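Local coordinates for ferrichrome ABC transporter substrate-binding protein (Staphylococcus pseudintermedius, PDB 5FLY), which probably binds ferric hydroxamate siderophores such as ferrichrome and delivers them to an ABC transporter for iron uptake, at residues A[33-38]-A[106-111]; A[57-62]-A[257-262]; A[230-233]-A[237-240]. All coordinates share one frame; numbering follows the deposited sequence.

Interaction 1 (A[33-38]-A[106-111]). With 7PG (2,5,8,11,14,17,20,23-octaoxapentacosan-25-ol), chain P.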
loop_
_atom_site.group_PDB
_atom_site.type_symbol
_atom_site.label_atom_id
_atom_site.label_comp_id
_atom_site.label_asym_id
_atom_site.label_seq_id
_atom_site.Cartn_x
_atom_site.Cartn_y
_atom_site.Cartn_z
ATOM N N PRO A 33 4.418 0.770 -8.949
ATOM C CA PRO A 33 3.656 1.910 -8.424
ATOM C C PRO A 33 3.674 2.034 -6.903
ATOM O O PRO A 33 3.444 3.126 -6.392
ATOM C CB PRO A 33 2.235 1.648 -8.933
ATOM C CG PRO A 33 2.186 0.198 -9.290
ATOM C CD PRO A 33 3.575 -0.136 -9.747
ATOM N N THR A 34 3.928 0.937 -6.200
ATOM C CA THR A 34 4.085 0.977 -4.755
ATOM C C THR A 34 5.048 2.068 -4.292
ATOM O O THR A 34 4.797 2.698 -3.266
ATOM C CB THR A 34 4.560 -0.397 -4.240
ATOM O OG1 THR A 34 3.529 -1.360 -4.525
ATOM C CG2 THR A 34 4.862 -0.369 -2.756
ATOM N N TYR A 35 6.117 2.300 -5.052
ATOM C CA TYR A 35 7.193 3.207 -4.638
ATOM C C TYR A 35 7.057 4.609 -5.243
ATOM O O TYR A 35 7.820 5.510 -4.902
ATOM C CB TYR A 35 8.560 2.584 -4.997
ATOM C CG TYR A 35 8.640 1.199 -4.421
ATOM C CD1 TYR A 35 8.873 0.999 -3.059
ATOM C CD2 TYR A 35 8.402 0.085 -5.215
ATOM C CE1 TYR A 35 8.878 -0.259 -2.511
ATOM C CE2 TYR A 35 8.413 -1.171 -4.687
ATOM C CZ TYR A 35 8.644 -1.343 -3.321
ATOM O OH TYR A 35 8.646 -2.593 -2.765
ATOM N N ALA A 36 6.071 4.804 -6.109
ATOM C CA ALA A 36 5.933 6.074 -6.814
ATOM C C ALA A 36 5.553 7.221 -5.898
ATOM O O ALA A 36 6.187 8.283 -5.957
ATOM C CB ALA A 36 4.917 5.931 -7.942
ATOM N N GLY A 37 4.535 7.035 -5.057
ATOM C CA GLY A 37 4.085 8.110 -4.187
ATOM C C GLY A 37 5.172 8.557 -3.233
ATOM O O GLY A 37 5.336 9.753 -2.975
ATOM N N GLY A 38 5.912 7.597 -2.695
ATOM C CA GLY A 38 6.939 7.913 -1.710
ATOM C C GLY A 38 8.098 8.714 -2.274
ATOM O O GLY A 38 8.639 9.620 -1.627
ATOM N N PHE A 106 12.534 -4.457 -6.068
ATOM C CA PHE A 106 12.138 -4.711 -4.697
ATOM C C PHE A 106 11.352 -6.000 -4.509
ATOM O O PHE A 106 10.399 -6.284 -5.240
ATOM C CB PHE A 106 11.286 -3.564 -4.176
ATOM C CG PHE A 106 12.077 -2.358 -3.740
ATOM C CD1 PHE A 106 12.651 -2.315 -2.481
ATOM C CD2 PHE A 106 12.229 -1.273 -4.585
ATOM C CE1 PHE A 106 13.393 -1.209 -2.078
ATOM C CE2 PHE A 106 12.940 -0.164 -4.186
ATOM C CZ PHE A 106 13.535 -0.139 -2.932
ATOM N N ASP A 107 11.765 -6.742 -3.487
ATOM C CA ASP A 107 10.954 -7.808 -2.888
ATOM C C ASP A 107 10.056 -7.084 -1.892
ATOM O O ASP A 107 10.451 -6.813 -0.752
ATOM C CB ASP A 107 11.844 -8.877 -2.223
ATOM C CG ASP A 107 11.086 -10.148 -1.783
ATOM O OD1 ASP A 107 9.846 -10.217 -1.658
ATOM O OD2 ASP A 107 11.798 -11.116 -1.506
ATOM N N TYR A 108 8.878 -6.694 -2.374
ATOM C CA TYR A 108 7.960 -5.830 -1.631
ATOM C C TYR A 108 7.817 -6.217 -0.153
ATOM O O TYR A 108 7.942 -5.373 0.744
ATOM C CB TYR A 108 6.580 -5.845 -2.286
ATOM C CG TYR A 108 5.544 -5.222 -1.390
ATOM C CD1 TYR A 108 5.494 -3.850 -1.244
ATOM C CD2 TYR A 108 4.661 -6.005 -0.648
ATOM C CE1 TYR A 108 4.586 -3.256 -0.406
ATOM C CE2 TYR A 108 3.744 -5.421 0.208
ATOM C CZ TYR A 108 3.714 -4.042 0.320
ATOM O OH TYR A 108 2.811 -3.428 1.152
ATOM N N ALA A 109 7.576 -7.499 0.099
ATOM C CA ALA A 109 7.227 -7.955 1.438
ATOM C C ALA A 109 8.355 -7.834 2.471
ATOM O O ALA A 109 8.107 -7.997 3.667
ATOM C CB ALA A 109 6.738 -9.397 1.382
ATOM N N LYS A 110 9.573 -7.526 2.032
ATOM C CA LYS A 110 10.701 -7.396 2.959
ATOM C C LYS A 110 10.728 -6.073 3.729
ATOM O O LYS A 110 11.524 -5.923 4.660
ATOM C CB LYS A 110 12.019 -7.560 2.200
ATOM C CG LYS A 110 12.229 -8.941 1.636
ATOM C CD LYS A 110 12.327 -9.964 2.740
ATOM C CE LYS A 110 12.551 -11.358 2.197
ATOM N NZ LYS A 110 12.677 -12.309 3.336
ATOM N N TYR A 111 9.864 -5.132 3.355
ATOM C CA TYR A 111 9.791 -3.818 4.007
ATOM C C TYR A 111 8.382 -3.536 4.522
ATOM O O TYR A 111 7.420 -3.604 3.752
ATOM C CB TYR A 111 10.174 -2.689 3.036
ATOM C CG TYR A 111 11.608 -2.721 2.551
ATOM C CD1 TYR A 111 11.986 -3.493 1.461
ATOM C CD2 TYR A 111 12.584 -1.965 3.189
ATOM C CE1 TYR A 111 13.304 -3.513 1.028
ATOM C CE2 TYR A 111 13.898 -1.975 2.756
ATOM C CZ TYR A 111 14.251 -2.752 1.677
ATOM O OH TYR A 111 15.568 -2.741 1.244
HETATM C C2 7PG P . -3.165 -2.881 -7.567
HETATM O O1 7PG P . -4.503 -3.033 -7.955
HETATM C C3 7PG P . -5.183 -4.017 -7.230
HETATM C C4 7PG P . -5.274 -5.301 -8.050
HETATM O O2 7PG P . -6.244 -6.166 -7.523
HETATM C C5 7PG P . -6.095 -6.452 -6.163
HETATM C C6 7PG P . -6.478 -7.895 -5.848
HETATM O O3 7PG P . -5.657 -8.380 -4.820
HETATM C C7 7PG P . -4.425 -8.920 -5.211
HETATM C C8 7PG P . -3.539 -9.095 -3.975
HETATM O O4 7PG P . -2.232 -9.505 -4.292
HETATM C C9 7PG P . -1.540 -8.638 -5.137
HETATM C C10 7PG P . -0.022 -8.681 -4.950
HETATM O O5 7PG P . 0.452 -7.390 -5.241
HETATM C C11 7PG P . 1.763 -7.071 -4.862
HETATM C C12 7PG P . 1.894 -5.549 -4.743
HETATM O O6 7PG P . 2.233 -5.184 -3.429
HETATM C C13 7PG P . 1.198 -4.751 -2.589
HETATM C C14 7PG P . 0.685 -3.389 -3.046
HETATM O O7 7PG P . 0.491 -2.585 -1.918
HETATM C C15 7PG P . 0.643 -1.208 -2.135
HETATM O O HOH W 1 8.280 -2.581 0.006
#
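The phenol ring of Tyr35 lies against the ring of Phe106 in an offset stack, the centroids 4.3 Å apart and the planes inclined by 24°. On the opposite face of the Tyr35 ring sits the methyl CG2 of Thr34, over the centre, so the phenol is packed on two sides. Its oxygen runs on past the stack: Tyr35 OH approaches Phe106 CB at 3.1 Å and reaches the edge of the Tyr108 ring, near its plane. A water fixes this end, accepting from Tyr35 OH at 2.8 Å and donating to Tyr108 O at 2.9 Å. Thr34 CG2 also meets Tyr108 CE1 at 3.7 Å. A near-trans first torsion (chi1 167°) swings the Tyr108 ring so that one face lies against ether oxygen O6 of the bound polyether, and its hydroxyl is held by Asn174 O. Thr34 OG1 is hydrogen-bonded to Tyr88 OH. Thr34 and Tyr108 thus line the pocket of this class III solute-binding protein, filled here by polyether and consistent with the siderophore site. The contact joins the turn leading into helix 36-41 to the loop after strand 103-106, with Met120 of helix 113-124 and Ile86 of strand 84-88 touching both Tyr35 and Phe106.

Interaction 2 (A[57-62]-A[257-262]). With 7PG (2,5,8,11,14,17,20,23-octaoxapentacosan-25-ol), chain P.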
loop_
_atom_site.group_PDB
_atom_site.type_symbol
_atom_site.label_atom_id
_atom_site.label_comp_id
_atom_site.label_asym_id
_atom_site.label_seq_id
_atom_site.Cartn_x
_atom_site.Cartn_y
_atom_site.Cartn_z
ATOM N N PRO A 57 -6.901 7.864 -7.740
ATOM C CA PRO A 57 -7.177 9.302 -7.798
ATOM C C PRO A 57 -6.125 10.097 -7.045
ATOM O O PRO A 57 -5.830 11.234 -7.415
ATOM C CB PRO A 57 -8.551 9.429 -7.132
ATOM C CG PRO A 57 -9.162 8.065 -7.259
ATOM C CD PRO A 57 -8.031 7.104 -7.171
ATOM N N VAL A 58 -5.554 9.481 -6.015
ATOM C CA VAL A 58 -4.549 10.130 -5.187
ATOM C C VAL A 58 -3.266 10.336 -5.975
ATOM O O VAL A 58 -2.753 11.448 -6.060
ATOM C CB VAL A 58 -4.238 9.301 -3.925
ATOM C CG1 VAL A 58 -3.135 9.971 -3.089
ATOM C CG2 VAL A 58 -5.517 9.097 -3.092
ATOM N N LEU A 59 -2.731 9.256 -6.531
ATOM C CA LEU A 59 -1.465 9.349 -7.249
ATOM C C LEU A 59 -1.606 10.051 -8.604
ATOM O O LEU A 59 -0.677 10.714 -9.035
ATOM C CB LEU A 59 -0.854 7.961 -7.444
ATOM C CG LEU A 59 -0.610 7.170 -6.158
ATOM C CD1 LEU A 59 -0.062 5.785 -6.489
ATOM C CD2 LEU A 59 0.331 7.901 -5.212
ATOM N N ALA A 60 -2.755 9.926 -9.269
ATOM C CA ALA A 60 -2.911 10.506 -10.602
ATOM C C ALA A 60 -2.649 12.007 -10.586
ATOM O O ALA A 60 -1.992 12.535 -11.480
ATOM C CB ALA A 60 -4.315 10.213 -11.167
ATOM N N LYS A 61 -3.141 12.696 -9.565
ATOM C CA LYS A 61 -2.977 14.146 -9.520
ATOM C C LYS A 61 -1.522 14.538 -9.235
ATOM O O LYS A 61 -1.120 15.651 -9.536
ATOM C CB LYS A 61 -3.909 14.769 -8.479
ATOM C CG LYS A 61 -3.757 14.209 -7.114
ATOM C CD LYS A 61 -4.562 14.991 -6.084
ATOM C CE LYS A 61 -4.484 14.301 -4.717
ATOM N NZ LYS A 61 -3.094 13.809 -4.386
ATOM N N GLN A 62 -0.734 13.631 -8.662
ATOM C CA GLN A 62 0.674 13.916 -8.377
ATOM C C GLN A 62 1.623 13.675 -9.557
ATOM O O GLN A 62 2.793 14.067 -9.477
ATOM C CB GLN A 62 1.164 13.073 -7.194
ATOM C CG GLN A 62 0.413 13.305 -5.887
ATOM C CD GLN A 62 0.403 14.759 -5.455
ATOM O OE1 GLN A 62 -0.569 15.228 -4.859
ATOM N NE2 GLN A 62 1.490 15.480 -5.735
ATOM N N TYR A 257 -7.506 3.321 -1.964
ATOM C CA TYR A 257 -6.926 2.591 -0.828
ATOM C C TYR A 257 -5.836 1.563 -1.163
ATOM O O TYR A 257 -5.227 1.006 -0.252
ATOM C CB TYR A 257 -8.051 1.880 -0.070
ATOM C CG TYR A 257 -8.709 2.718 0.998
ATOM C CD1 TYR A 257 -9.521 3.802 0.671
ATOM C CD2 TYR A 257 -8.511 2.433 2.336
ATOM C CE1 TYR A 257 -10.111 4.570 1.652
ATOM C CE2 TYR A 257 -9.093 3.197 3.323
ATOM C CZ TYR A 257 -9.897 4.266 2.967
ATOM O OH TYR A 257 -10.489 5.027 3.938
ATOM N N TRP A 258 -5.590 1.289 -2.440
ATOM C CA TRP A 258 -4.638 0.227 -2.782
ATOM C C TRP A 258 -3.237 0.456 -2.226
ATOM O O TRP A 258 -2.570 -0.498 -1.831
ATOM C CB TRP A 258 -4.508 0.052 -4.291
ATOM C CG TRP A 258 -5.643 -0.660 -4.936
ATOM C CD1 TRP A 258 -6.365 -1.697 -4.419
ATOM C CD2 TRP A 258 -6.206 -0.365 -6.215
ATOM N NE1 TRP A 258 -7.347 -2.071 -5.308
ATOM C CE2 TRP A 258 -7.269 -1.266 -6.418
ATOM C CE3 TRP A 258 -5.912 0.578 -7.216
ATOM C CZ2 TRP A 258 -8.038 -1.257 -7.577
ATOM C CZ3 TRP A 258 -6.688 0.583 -8.373
ATOM C CH2 TRP A 258 -7.734 -0.326 -8.538
ATOM N N TYR A 259 -2.774 1.703 -2.238
ATOM C CA TYR A 259 -1.357 1.992 -1.982
ATOM C C TYR A 259 -1.057 2.337 -0.509
ATOM O O TYR A 259 -1.972 2.480 0.304
ATOM C CB TYR A 259 -0.901 3.108 -2.945
ATOM C CG TYR A 259 -0.966 2.599 -4.372
ATOM C CD1 TYR A 259 -0.014 1.707 -4.832
ATOM C CD2 TYR A 259 -2.005 2.948 -5.223
ATOM C CE1 TYR A 259 -0.066 1.194 -6.113
ATOM C CE2 TYR A 259 -2.070 2.428 -6.518
ATOM C CZ TYR A 259 -1.097 1.550 -6.944
ATOM O OH TYR A 259 -1.139 1.021 -8.216
ATOM N N ASN A 260 0.229 2.429 -0.161
ATOM C CA ASN A 260 0.632 2.741 1.209
ATOM C C ASN A 260 1.757 3.774 1.262
ATOM O O ASN A 260 2.515 3.829 2.218
ATOM C CB ASN A 260 1.030 1.458 1.979
ATOM C CG ASN A 260 2.203 0.691 1.351
ATOM O OD1 ASN A 260 2.889 1.166 0.451
ATOM N ND2 ASN A 260 2.432 -0.519 1.852
ATOM N N ASP A 261 1.843 4.582 0.209
ATOM C CA ASP A 261 2.735 5.743 0.166
ATOM C C ASP A 261 2.214 6.888 1.059
ATOM O O ASP A 261 1.041 6.913 1.436
ATOM C CB ASP A 261 2.834 6.226 -1.266
ATOM C CG ASP A 261 1.504 6.711 -1.763
ATOM O OD1 ASP A 261 0.700 5.861 -2.209
ATOM O OD2 ASP A 261 1.228 7.936 -1.625
ATOM N N PRO A 262 3.065 7.883 1.357
ATOM C CA PRO A 262 2.616 8.979 2.237
ATOM C C PRO A 262 1.373 9.744 1.757
ATOM O O PRO A 262 0.611 10.194 2.619
ATOM C CB PRO A 262 3.841 9.905 2.292
ATOM C CG PRO A 262 5.021 8.956 2.047
ATOM C CD PRO A 262 4.507 7.949 1.063
HETATM C C2 7PG P . -3.165 -2.881 -7.567
HETATM O O1 7PG P . -4.503 -3.033 -7.955
HETATM C C3 7PG P . -5.183 -4.017 -7.230
HETATM C C4 7PG P . -5.274 -5.301 -8.050
HETATM O O2 7PG P . -6.244 -6.166 -7.523
HETATM C C5 7PG P . -6.095 -6.452 -6.163
HETATM C C6 7PG P . -6.478 -7.895 -5.848
HETATM O O3 7PG P . -5.657 -8.380 -4.820
HETATM C C7 7PG P . -4.425 -8.920 -5.211
HETATM C C8 7PG P . -3.539 -9.095 -3.975
HETATM O O4 7PG P . -2.232 -9.505 -4.292
HETATM C C9 7PG P . -1.540 -8.638 -5.137
HETATM C C10 7PG P . -0.022 -8.681 -4.950
HETATM O O5 7PG P . 0.452 -7.390 -5.241
HETATM C C11 7PG P . 1.763 -7.071 -4.862
HETATM C C12 7PG P . 1.894 -5.549 -4.743
HETATM O O6 7PG P . 2.233 -5.184 -3.429
HETATM C C13 7PG P . 1.198 -4.751 -2.589
HETATM C C14 7PG P . 0.685 -3.389 -3.046
HETATM O O7 7PG P . 0.491 -2.585 -1.918
HETATM C C15 7PG P . 0.643 -1.208 -2.135
#
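Leu59 reaches Tyr259 with its CG anti to its own carbonyl carbon (chi1 -57°), and chi2 (177°) carries CD1 on to the Tyr259 ring and leaves CD2 directed at the Asp261 carboxylate. Tyr259 presents a ring face to the helix. Leu59 CD1 stands over that face in a CH-pi contact, 3.9 Å from the ring centroid and 21° off the normal; its closest ring atom is Tyr259 CD2 at 3.7 Å, so the methyl is displaced toward the rim. The opposite face of the ring is covered by Trp258 CB, and the phenol is therefore sandwiched between aliphatic carbons.

The other branch, Leu59 CD2, lies 3.6 Å from Asp261 OD1. This is a van der Waals contact with an acid whose polar work is done locally: Asp261 occupies the N-cap position of helix 262-278, where OD1 bonds to Thr264 OG1 and OD2 makes a weak bond to Tyr263 N. The leucine thus packs against a group already held by the helix start.

On the pocket side, Trp258 turns one indole face to the polyether, whose O1 lies 3.5 Å above the ring plane, while Trp258 NE1 is bonded to Glu162 OE2. The backbone joins in as well, with Trp258 O 3.3 Å from polyether C15. Tyr259 CA lies 3.8 Å from polyether C15 while its ring meets Leu59, so the residue joins the wall of the probable siderophore pocket to helix 57-62.

In the fold, the contact sets helix 57-62 against the turn between helices 254-257 and 262-278. Val58 extends the packing to Val256 of helix 254-257, Tyr259 touches Thr264 of helix 262-278, and Pro262 rests on Tyr41 of helix 36-41.

Interaction 3 (A[230-233]-A[237-240])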
loop_
_atom_site.group_PDB
_atom_site.type_symbol
_atom_site.label_atom_id
_atom_site.label_comp_id
_atom_site.label_asym_id
_atom_site.label_seq_id
_atom_site.Cartn_x
_atom_site.Cartn_y
_atom_site.Cartn_z
ATOM N N PRO A 230 -21.316 -5.811 -3.633
ATOM C CA PRO A 230 -20.727 -7.145 -3.769
ATOM C C PRO A 230 -21.701 -8.240 -3.365
ATOM O O PRO A 230 -22.506 -8.078 -2.437
ATOM C CB PRO A 230 -19.521 -7.100 -2.817
ATOM C CG PRO A 230 -19.216 -5.684 -2.680
ATOM C CD PRO A 230 -20.537 -4.994 -2.687
ATOM N N GLU A 231 -21.616 -9.368 -4.061
ATOM C CA GLU A 231 -22.539 -10.456 -3.822
ATOM C C GLU A 231 -22.450 -10.956 -2.373
ATOM O O GLU A 231 -23.465 -11.340 -1.785
ATOM C CB GLU A 231 -22.271 -11.597 -4.803
ATOM C CG GLU A 231 -22.318 -11.182 -6.272
ATOM C CD GLU A 231 -23.659 -10.557 -6.686
ATOM O OE1 GLU A 231 -24.696 -10.876 -6.053
ATOM O OE2 GLU A 231 -23.668 -9.745 -7.645
ATOM N N PHE A 232 -21.253 -10.911 -1.781
ATOM C CA PHE A 232 -21.055 -11.497 -0.458
ATOM C C PHE A 232 -21.692 -10.659 0.651
ATOM O O PHE A 232 -21.799 -11.126 1.782
ATOM C CB PHE A 232 -19.560 -11.742 -0.171
ATOM C CG PHE A 232 -18.736 -10.501 0.091
ATOM C CD1 PHE A 232 -18.726 -9.913 1.345
ATOM C CD2 PHE A 232 -17.894 -9.986 -0.891
ATOM C CE1 PHE A 232 -17.956 -8.784 1.603
ATOM C CE2 PHE A 232 -17.101 -8.866 -0.638
ATOM C CZ PHE A 232 -17.136 -8.266 0.612
ATOM N N GLN A 233 -22.149 -9.449 0.334
ATOM C CA GLN A 233 -22.840 -8.636 1.326
ATOM C C GLN A 233 -24.363 -8.865 1.342
ATOM O O GLN A 233 -25.085 -8.243 2.126
ATOM C CB GLN A 233 -22.548 -7.158 1.091
ATOM C CG GLN A 233 -21.088 -6.762 1.301
ATOM C CD GLN A 233 -20.898 -5.274 1.185
ATOM O OE1 GLN A 233 -21.821 -4.558 0.797
ATOM N NE2 GLN A 233 -19.698 -4.793 1.516
ATOM N N MET A 237 -25.638 -15.237 5.801
ATOM C CA MET A 237 -24.400 -15.352 6.581
ATOM C C MET A 237 -23.901 -13.964 6.940
ATOM O O MET A 237 -23.566 -13.693 8.089
ATOM C CB MET A 237 -23.314 -16.119 5.809
ATOM C CG MET A 237 -21.887 -15.955 6.387
ATOM S SD MET A 237 -20.598 -16.976 5.632
ATOM C CE MET A 237 -20.760 -16.550 3.918
ATOM N N TRP A 238 -23.868 -13.087 5.943
ATOM C CA TRP A 238 -23.377 -11.720 6.131
ATOM C C TRP A 238 -24.247 -10.978 7.128
ATOM O O TRP A 238 -23.759 -10.373 8.078
ATOM C CB TRP A 238 -23.367 -10.976 4.792
ATOM C CG TRP A 238 -22.979 -9.528 4.884
ATOM C CD1 TRP A 238 -23.819 -8.457 4.960
ATOM C CD2 TRP A 238 -21.648 -8.997 4.911
ATOM N NE1 TRP A 238 -23.096 -7.289 5.023
ATOM C CE2 TRP A 238 -21.759 -7.594 4.992
ATOM C CE3 TRP A 238 -20.373 -9.571 4.867
ATOM C CZ2 TRP A 238 -20.641 -6.755 5.039
ATOM C CZ3 TRP A 238 -19.255 -8.723 4.909
ATOM C CH2 TRP A 238 -19.403 -7.339 5.000
ATOM N N GLN A 239 -25.549 -11.021 6.898
ATOM C CA GLN A 239 -26.473 -10.281 7.736
ATOM C C GLN A 239 -26.424 -10.740 9.185
ATOM O O GLN A 239 -26.765 -9.983 10.091
ATOM C CB GLN A 239 -27.877 -10.415 7.189
ATOM C CG GLN A 239 -28.004 -9.770 5.830
ATOM C CD GLN A 239 -29.402 -9.817 5.333
ATOM O OE1 GLN A 239 -29.681 -10.326 4.246
ATOM N NE2 GLN A 239 -30.313 -9.306 6.140
ATOM N N ASN A 240 -25.984 -11.971 9.403
ATOM C CA ASN A 240 -25.919 -12.507 10.753
ATOM C C ASN A 240 -24.567 -12.289 11.443
ATOM O O ASN A 240 -24.419 -12.625 12.621
ATOM C CB ASN A 240 -26.284 -13.986 10.720
ATOM C CG ASN A 240 -27.792 -14.201 10.663
ATOM O OD1 ASN A 240 -28.430 -14.450 11.685
ATOM N ND2 ASN A 240 -28.371 -14.066 9.475
#
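Trp238 buries the most surface here, about 100 Å², by packing its indole face against Gln233 and the edge of Phe232. Its trans first torsion carries the ring from the short helix 236-239 back toward the preceding 3-10 turn. Gln233 CA lies almost straight above the five-membered ring, 3.6 Å from its centroid and 8° off the normal, which makes a clear CH-pi contact. From there the glutamine side chain runs alongside the indole in the same direction: Gln233 CG is 3.8 Å from Trp238 CZ2, and the amide and ring planes differ by only 21°. The amide's NE2 is tied to Asn251 OD1 of strand 249-253 and its OE1, weakly, to NE2 of nearby Gln229.

The edge of Phe232 points to the face of the Trp238 six-membered ring, offset, with centroids 5.4 Å apart and planes at 70°. Phe232 CE1 comes within 3.6 Å of Trp238 CZ3. Thr221 and Ile219 of strand 218-223 touch Phe232 and Trp238, respectively.

Backbone carbonyls also approach the tryptophan: Phe232 O is 3.4 Å from Trp238 CB, and Gln233 O 3.1 Å from Trp238 CD1. The latter is not a conventional hydrogen bond, though the C-H beside the indole nitrogen may make it mildly favourable. Chemically, then, turn and helix are joined through CH-pi, aromatic and van der Waals contacts, while the amide's own bonds would favour the orientation in which the glutamine lines the indole.

Interactions 1 and 2 are neighbours, their centres 13 Å apart, and both touch the bound polyether; Pro33 CB meets Tyr259 OH at 3.5 Å, and Gly38 N and CA pack on Asp261 CB and Pro262 CD, each at 3.7 Å. The segments of interactions 1 and 2 alternate along the chain, and interaction 3 falls between 106-111 and 257-262. Interaction 1 borders the parallel sheet through strand 103-106, whereas interaction 2 brings in the start of helix 262-278. Interaction 3 is a short-range contact beside the mixed sheet, its centre 33 Å from that of interaction 1 and 29 Å from that of interaction 2. Thus two contacts help shape the probable siderophore site, and the third packs a peripheral turn.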